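Local coordinates for protein catalase (Bacillus pumilus, PDB 4QOL) that probably breaks down hydrogen peroxide to water and oxygen at a heme group, and also shows peroxidase-like reactivity toward phenolic substrates, at residues Arg163-Met168 against Thr445-Gly450; Met177-Phe182 against Lys423-Lys428. All blocks are in the same frame, centred on the assembly; numbering follows the deposited sequence.

In the fold
Both contacts join the same two parts of the catalase chain. Helices 161-169 and 175-181, which follow each other in sequence, pack against the C-terminal helices 423-431 and 434-448. Contact 1 pairs the first helix of one set with the second of the other; contact 2 makes the remaining pairing. Their centres are about 16 Å apart. Phe182 bridges them: its CZ lies 3.4 Å from Asp447 OD2, and its CE2 lies 3.8 Å from Trp165 CZ2. Leu178 CD1 also packs 3.8 Å from Trp165 CZ3. The side chain of Trp180 is about 13 Å from a bound heme, which places contact 2 away from it. Both contacts thus pack C-terminal helices against two helices of the main catalase family region.

Contact 1. Residues Arg163-Met168 against Thr445-Gly450; sequences RYWDFM and TADLKG
Asp447 meets both Tyr164 and Trp165 through one carboxylate oxygen. Tyr164 OH donates a hydrogen bond of 2.5 Å to Asp447 OD2, on the syn lone pair. Trp165 NE1 donates a second one, of 2.8 Å, to the anti lone pair of the same OD2. This N-H...O angle is 154°, and the oxygen lies close to the indole plane. The planes of the tyrosine ring and the carboxylate are turned 31° apart. Tyr164 CG sits between the backbone N and the carbonyl carbon (chi1 57°), which carries the hydroxyl across to the aspartate.

Next along the helix, Leu448 lays its CD2 methyl over one face of the indole. This CH-pi contact is 3.6 Å from CD2 to the centroid of the five-membered ring of Trp165. Thr455 and Phe463 of helix 453-466 also touch this indole.

An alanine in place of Trp165 removes the NE1 donor and the indole face, and would probably leave OD2 held across this contact by Tyr164 alone and open a gap beside Leu448 CD2. The two donors take the syn and the anti lone pair of OD2. They would be expected to stabilise the negative charge of the carboxylate in this largely buried contact.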
loop_
_atom_site.group_PDB
_atom_site.type_symbol
_atom_site.label_atom_id
_atom_site.label_comp_id
_atom_site.label_asym_id
_atom_site.label_seq_id
_atom_site.Cartn_x
_atom_site.Cartn_y
_atom_site.Cartn_z
ATOM N N ARG A 163 -2.264 -2.892 -33.262
ATOM C CA ARG A 163 -2.377 -3.808 -32.131
ATOM C C ARG A 163 -3.841 -4.147 -31.832
ATOM O O ARG A 163 -4.225 -5.333 -31.689
ATOM C CB ARG A 163 -1.699 -3.188 -30.904
ATOM C CG ARG A 163 -0.192 -3.019 -31.107
ATOM C CD ARG A 163 0.463 -2.283 -29.975
ATOM N NE ARG A 163 0.697 -3.195 -28.837
ATOM C CZ ARG A 163 -0.149 -3.357 -27.798
ATOM N NH1 ARG A 163 0.123 -4.299 -26.938
ATOM N NH2 ARG A 163 -1.200 -2.561 -27.626
ATOM N N TYR A 164 -4.720 -3.136 -31.723
ATOM C CA TYR A 164 -6.103 -3.465 -31.355
ATOM C C TYR A 164 -6.859 -4.039 -32.516
ATOM O O TYR A 164 -7.756 -4.906 -32.316
ATOM C CB TYR A 164 -6.861 -2.288 -30.737
ATOM C CG TYR A 164 -7.013 -0.985 -31.450
ATOM C CD1 TYR A 164 -7.964 -0.814 -32.407
ATOM C CD2 TYR A 164 -6.234 0.126 -31.111
ATOM C CE1 TYR A 164 -8.159 0.409 -33.034
ATOM C CE2 TYR A 164 -6.458 1.351 -31.660
ATOM C CZ TYR A 164 -7.400 1.494 -32.649
ATOM O OH TYR A 164 -7.617 2.752 -33.242
ATOM N N TRP A 165 -6.498 -3.637 -33.752
ATOM C CA TRP A 165 -7.112 -4.342 -34.869
ATOM C C TRP A 165 -6.686 -5.810 -34.989
ATOM O O TRP A 165 -7.521 -6.634 -35.379
ATOM C CB TRP A 165 -6.892 -3.589 -36.201
ATOM C CG TRP A 165 -7.806 -2.402 -36.343
ATOM C CD1 TRP A 165 -7.472 -1.082 -36.232
ATOM C CD2 TRP A 165 -9.193 -2.432 -36.605
ATOM N NE1 TRP A 165 -8.579 -0.289 -36.422
ATOM C CE2 TRP A 165 -9.646 -1.117 -36.645
ATOM C CE3 TRP A 165 -10.126 -3.474 -36.876
ATOM C CZ2 TRP A 165 -10.996 -0.793 -36.849
ATOM C CZ3 TRP A 165 -11.429 -3.149 -37.145
ATOM C CH2 TRP A 165 -11.878 -1.822 -37.088
ATOM N N ASP A 166 -5.448 -6.147 -34.596
ATOM C CA ASP A 166 -5.016 -7.533 -34.562
ATOM C C ASP A 166 -5.975 -8.300 -33.651
ATOM O O ASP A 166 -6.560 -9.318 -34.029
ATOM C CB ASP A 166 -3.617 -7.680 -34.045
ATOM C CG ASP A 166 -3.070 -9.123 -34.112
ATOM O OD1 ASP A 166 -3.480 -9.910 -34.999
ATOM O OD2 ASP A 166 -2.084 -9.386 -33.380
ATOM N N PHE A 167 -6.128 -7.814 -32.447
ATOM C CA PHE A 167 -7.078 -8.455 -31.495
ATOM C C PHE A 167 -8.491 -8.501 -31.981
ATOM O O PHE A 167 -9.150 -9.547 -31.893
ATOM C CB PHE A 167 -7.037 -7.746 -30.097
ATOM C CG PHE A 167 -8.009 -8.296 -29.091
ATOM C CD1 PHE A 167 -7.680 -9.403 -28.254
ATOM C CD2 PHE A 167 -9.273 -7.733 -28.997
ATOM C CE1 PHE A 167 -8.682 -9.930 -27.387
ATOM C CE2 PHE A 167 -10.262 -8.283 -28.190
ATOM C CZ PHE A 167 -9.938 -9.335 -27.341
ATOM N N MET A 168 -9.027 -7.361 -32.398
ATOM C CA MET A 168 -10.419 -7.292 -32.785
ATOM C C MET A 168 -10.764 -8.185 -33.966
ATOM O O MET A 168 -11.802 -8.890 -33.945
ATOM C CB MET A 168 -10.854 -5.867 -33.065
ATOM C CG MET A 168 -10.853 -4.958 -31.880
ATOM S SD MET A 168 -11.952 -5.359 -30.519
ATOM C CE MET A 168 -11.304 -4.113 -29.367
ATOM N N THR A 445 -11.529 3.806 -42.387
ATOM C CA THR A 445 -10.398 3.889 -43.307
ATOM C C THR A 445 -9.205 4.587 -42.673
ATOM O O THR A 445 -8.047 4.133 -42.790
ATOM C CB THR A 445 -10.844 4.621 -44.631
ATOM O OG1 THR A 445 -11.891 3.869 -45.274
ATOM C CG2 THR A 445 -9.694 4.830 -45.555
ATOM N N ALA A 446 -9.457 5.682 -41.994
ATOM C CA ALA A 446 -8.390 6.429 -41.346
ATOM C C ALA A 446 -7.678 5.588 -40.289
ATOM O O ALA A 446 -6.502 5.752 -40.051
ATOM C CB ALA A 446 -8.921 7.706 -40.726
ATOM N N ASP A 447 -8.454 4.730 -39.612
ATOM C CA ASP A 447 -7.907 3.860 -38.595
ATOM C C ASP A 447 -7.146 2.652 -39.089
ATOM O O ASP A 447 -6.194 2.188 -38.441
ATOM C CB ASP A 447 -9.054 3.387 -37.665
ATOM C CG ASP A 447 -8.677 3.476 -36.173
ATOM O OD1 ASP A 447 -8.345 4.589 -35.728
ATOM O OD2 ASP A 447 -8.586 2.415 -35.535
ATOM N N LEU A 448 -7.595 2.113 -40.234
ATOM C CA LEU A 448 -7.078 0.855 -40.768
ATOM C C LEU A 448 -5.912 1.046 -41.749
ATOM O O LEU A 448 -5.201 0.096 -42.054
ATOM C CB LEU A 448 -8.200 0.098 -41.472
ATOM C CG LEU A 448 -9.078 -0.700 -40.486
ATOM C CD1 LEU A 448 -10.381 -1.067 -41.098
ATOM C CD2 LEU A 448 -8.397 -1.987 -40.027
ATOM N N LYS A 449 -5.829 2.211 -42.329
ATOM C CA LYS A 449 -4.940 2.401 -43.518
ATOM C C LYS A 449 -3.501 2.067 -43.250
ATOM O O LYS A 449 -2.800 1.617 -44.149
ATOM C CB LYS A 449 -5.075 3.802 -44.035
ATOM C CG LYS A 449 -4.580 4.824 -43.058
ATOM C CD LYS A 449 -4.665 6.225 -43.653
ATOM C CE LYS A 449 -3.808 7.210 -42.875
ATOM N NZ LYS A 449 -4.484 8.539 -42.848
ATOM N N GLY A 450 -3.034 2.190 -42.019
ATOM C CA GLY A 450 -1.637 1.798 -41.677
ATOM C C GLY A 450 -1.379 0.443 -41.040
ATOM O O GLY A 450 -0.225 0.106 -40.694
#

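Contact 2. Residues Met177-Phe182 against Lys423-Lys428; sequences MLTWLF and KQAGEK
The indole of Trp180 carries the side chain of Lys428 across one face. Lys428 CE lies 3.6 Å from the centroid of the six-membered ring of Trp180 in a CH-pi contact. Lys428 NZ is also 3.6 Å from that centroid, 16° off the ring normal, and makes a cation-pi interaction. The closest ring atom to NZ is Trp180 CH2, at 3.5 Å. Earlier in the lysine chain, CG and CD pass over the pyrrole side near NE1, so the aliphatic chain and the ammonium both use the same face. Two torsions set this path. Lys428 CG is anti to the backbone N, and the chain then bends at chi2 (62°) before running on extended. The ring of His176 also meets the indole, and Pro133 packs on it as well.

Beside the stack, Thr179 points toward the other helix. Its CG2 methyl comes 3.8 Å from Ala425 O and 4.1 Å from Lys428 CG. Its OG1 lies 3.9 Å from Ala425 CB, which is packing alone. The hydroxyl is hydrogen-bonded elsewhere, to Thr175 O and to Tyr470 OH. The small side chain of Ala425 suits the close approach here, where the CA atoms of Thr179 and Ala425 are 6.2 Å apart.

The helical segments 177-181 and 423-428 run in nearly the same direction, 25° apart. Their axes approach to 9.2 Å. Helix 453-466 packs against both, with Phe463 on Leu178 and Thr179 and Ala466 on Ala425, while Phe182, past the end of helix 175-181, packs on Leu440 and Leu444 of helix 434-448.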
loop_
_atom_site.group_PDB
_atom_site.type_symbol
_atom_site.label_atom_id
_atom_site.label_comp_id
_atom_site.label_asym_id
_atom_site.label_seq_id
_atom_site.Cartn_x
_atom_site.Cartn_y
_atom_site.Cartn_z
ATOM N N MET A 177 -19.906 -4.050 -32.189
ATOM C CA MET A 177 -19.416 -2.919 -31.470
ATOM C C MET A 177 -18.650 -1.935 -32.338
ATOM O O MET A 177 -18.820 -0.712 -32.216
ATOM C CB MET A 177 -18.550 -3.350 -30.302
ATOM C CG MET A 177 -17.992 -2.194 -29.500
ATOM S SD MET A 177 -19.308 -1.431 -28.535
ATOM C CE MET A 177 -18.350 -0.618 -27.234
ATOM N N LEU A 178 -17.780 -2.476 -33.153
ATOM C CA LEU A 178 -16.919 -1.608 -33.971
ATOM C C LEU A 178 -17.755 -0.815 -34.982
ATOM O O LEU A 178 -17.460 0.322 -35.379
ATOM C CB LEU A 178 -15.891 -2.427 -34.675
ATOM C CG LEU A 178 -14.908 -3.114 -33.730
ATOM C CD1 LEU A 178 -14.005 -4.069 -34.498
ATOM C CD2 LEU A 178 -14.043 -2.066 -33.053
ATOM N N THR A 179 -18.877 -1.396 -35.392
ATOM C CA THR A 179 -19.818 -0.703 -36.273
ATOM C C THR A 179 -20.543 0.498 -35.623
ATOM O O THR A 179 -20.924 1.451 -36.333
ATOM C CB THR A 179 -20.838 -1.714 -36.850
ATOM O OG1 THR A 179 -20.102 -2.761 -37.517
ATOM C CG2 THR A 179 -21.821 -1.073 -37.794
ATOM N N TRP A 180 -20.682 0.482 -34.283
ATOM C CA TRP A 180 -21.095 1.657 -33.542
ATOM C C TRP A 180 -19.960 2.623 -33.213
ATOM O O TRP A 180 -20.105 3.808 -33.392
ATOM C CB TRP A 180 -21.752 1.229 -32.180
ATOM C CG TRP A 180 -23.053 0.627 -32.228
ATOM C CD1 TRP A 180 -23.376 -0.643 -32.653
ATOM C CD2 TRP A 180 -24.280 1.196 -31.749
ATOM N NE1 TRP A 180 -24.659 -0.869 -32.449
ATOM C CE2 TRP A 180 -25.266 0.241 -31.934
ATOM C CE3 TRP A 180 -24.639 2.435 -31.243
ATOM C CZ2 TRP A 180 -26.615 0.451 -31.580
ATOM C CZ3 TRP A 180 -25.993 2.640 -30.902
ATOM C CH2 TRP A 180 -26.933 1.669 -31.070
ATOM N N LEU A 181 -18.855 2.075 -32.713
ATOM C CA LEU A 181 -17.700 2.870 -32.268
ATOM C C LEU A 181 -17.091 3.699 -33.396
ATOM O O LEU A 181 -16.570 4.797 -33.129
ATOM C CB LEU A 181 -16.634 1.957 -31.708
ATOM C CG LEU A 181 -15.447 2.659 -31.047
ATOM C CD1 LEU A 181 -15.853 3.594 -29.915
ATOM C CD2 LEU A 181 -14.437 1.603 -30.536
ATOM N N PHE A 182 -17.148 3.206 -34.658
ATOM C CA PHE A 182 -16.541 4.004 -35.737
ATOM C C PHE A 182 -17.581 4.799 -36.514
ATOM O O PHE A 182 -17.230 5.472 -37.468
ATOM C CB PHE A 182 -15.648 3.128 -36.616
ATOM C CG PHE A 182 -14.359 2.819 -35.991
ATOM C CD1 PHE A 182 -13.292 3.676 -36.151
ATOM C CD2 PHE A 182 -14.200 1.729 -35.169
ATOM C CE1 PHE A 182 -12.091 3.435 -35.527
ATOM C CE2 PHE A 182 -12.963 1.467 -34.562
ATOM C CZ PHE A 182 -11.906 2.297 -34.772
ATOM N N LYS A 423 -24.719 -10.715 -37.888
ATOM C CA LYS A 423 -26.012 -10.282 -38.291
ATOM C C LYS A 423 -26.407 -8.895 -37.823
ATOM O O LYS A 423 -26.830 -8.075 -38.612
ATOM C CB LYS A 423 -27.077 -11.311 -37.860
ATOM C CG LYS A 423 -28.461 -10.878 -38.284
ATOM C CD LYS A 423 -29.501 -11.995 -38.155
ATOM C CE LYS A 423 -30.889 -11.385 -38.074
ATOM N NZ LYS A 423 -31.948 -12.437 -38.000
ATOM N N GLN A 424 -26.311 -8.641 -36.515
ATOM C CA GLN A 424 -26.703 -7.328 -36.012
ATOM C C GLN A 424 -25.800 -6.202 -36.482
ATOM O O GLN A 424 -26.263 -5.065 -36.587
ATOM C CB GLN A 424 -26.762 -7.369 -34.471
ATOM C CG GLN A 424 -27.883 -8.247 -33.955
ATOM C CD GLN A 424 -28.236 -7.949 -32.523
ATOM O OE1 GLN A 424 -27.544 -7.191 -31.846
ATOM N NE2 GLN A 424 -29.400 -8.478 -32.051
ATOM N N ALA A 425 -24.518 -6.478 -36.743
ATOM C CA ALA A 425 -23.608 -5.471 -37.316
ATOM C C ALA A 425 -24.141 -5.043 -38.687
ATOM O O ALA A 425 -24.092 -3.866 -39.006
ATOM C CB ALA A 425 -22.218 -6.006 -37.446
ATOM N N GLY A 426 -24.610 -5.995 -39.455
ATOM C CA GLY A 426 -25.187 -5.679 -40.777
ATOM C C GLY A 426 -26.464 -4.860 -40.600
ATOM O O GLY A 426 -26.727 -3.936 -41.384
ATOM N N GLU A 427 -27.303 -5.224 -39.619
ATOM C CA GLU A 427 -28.526 -4.472 -39.383
ATOM C C GLU A 427 -28.258 -3.064 -38.964
ATOM O O GLU A 427 -28.914 -2.126 -39.434
ATOM C CB GLU A 427 -29.420 -5.212 -38.338
ATOM C CG GLU A 427 -29.887 -6.576 -38.810
ATOM C CD GLU A 427 -30.565 -7.424 -37.749
ATOM O OE1 GLU A 427 -31.391 -8.302 -38.148
ATOM O OE2 GLU A 427 -30.260 -7.337 -36.513
ATOM N N LYS A 428 -27.211 -2.871 -38.139
ATOM C CA LYS A 428 -26.817 -1.527 -37.735
ATOM C C LYS A 428 -26.320 -0.741 -38.917
ATOM O O LYS A 428 -26.775 0.400 -39.134
ATOM C CB LYS A 428 -25.757 -1.561 -36.622
ATOM C CG LYS A 428 -25.402 -0.188 -36.076
ATOM C CD LYS A 428 -26.560 0.542 -35.435
ATOM C CE LYS A 428 -26.082 1.921 -34.932
ATOM N NZ LYS A 428 -27.221 2.685 -34.376
#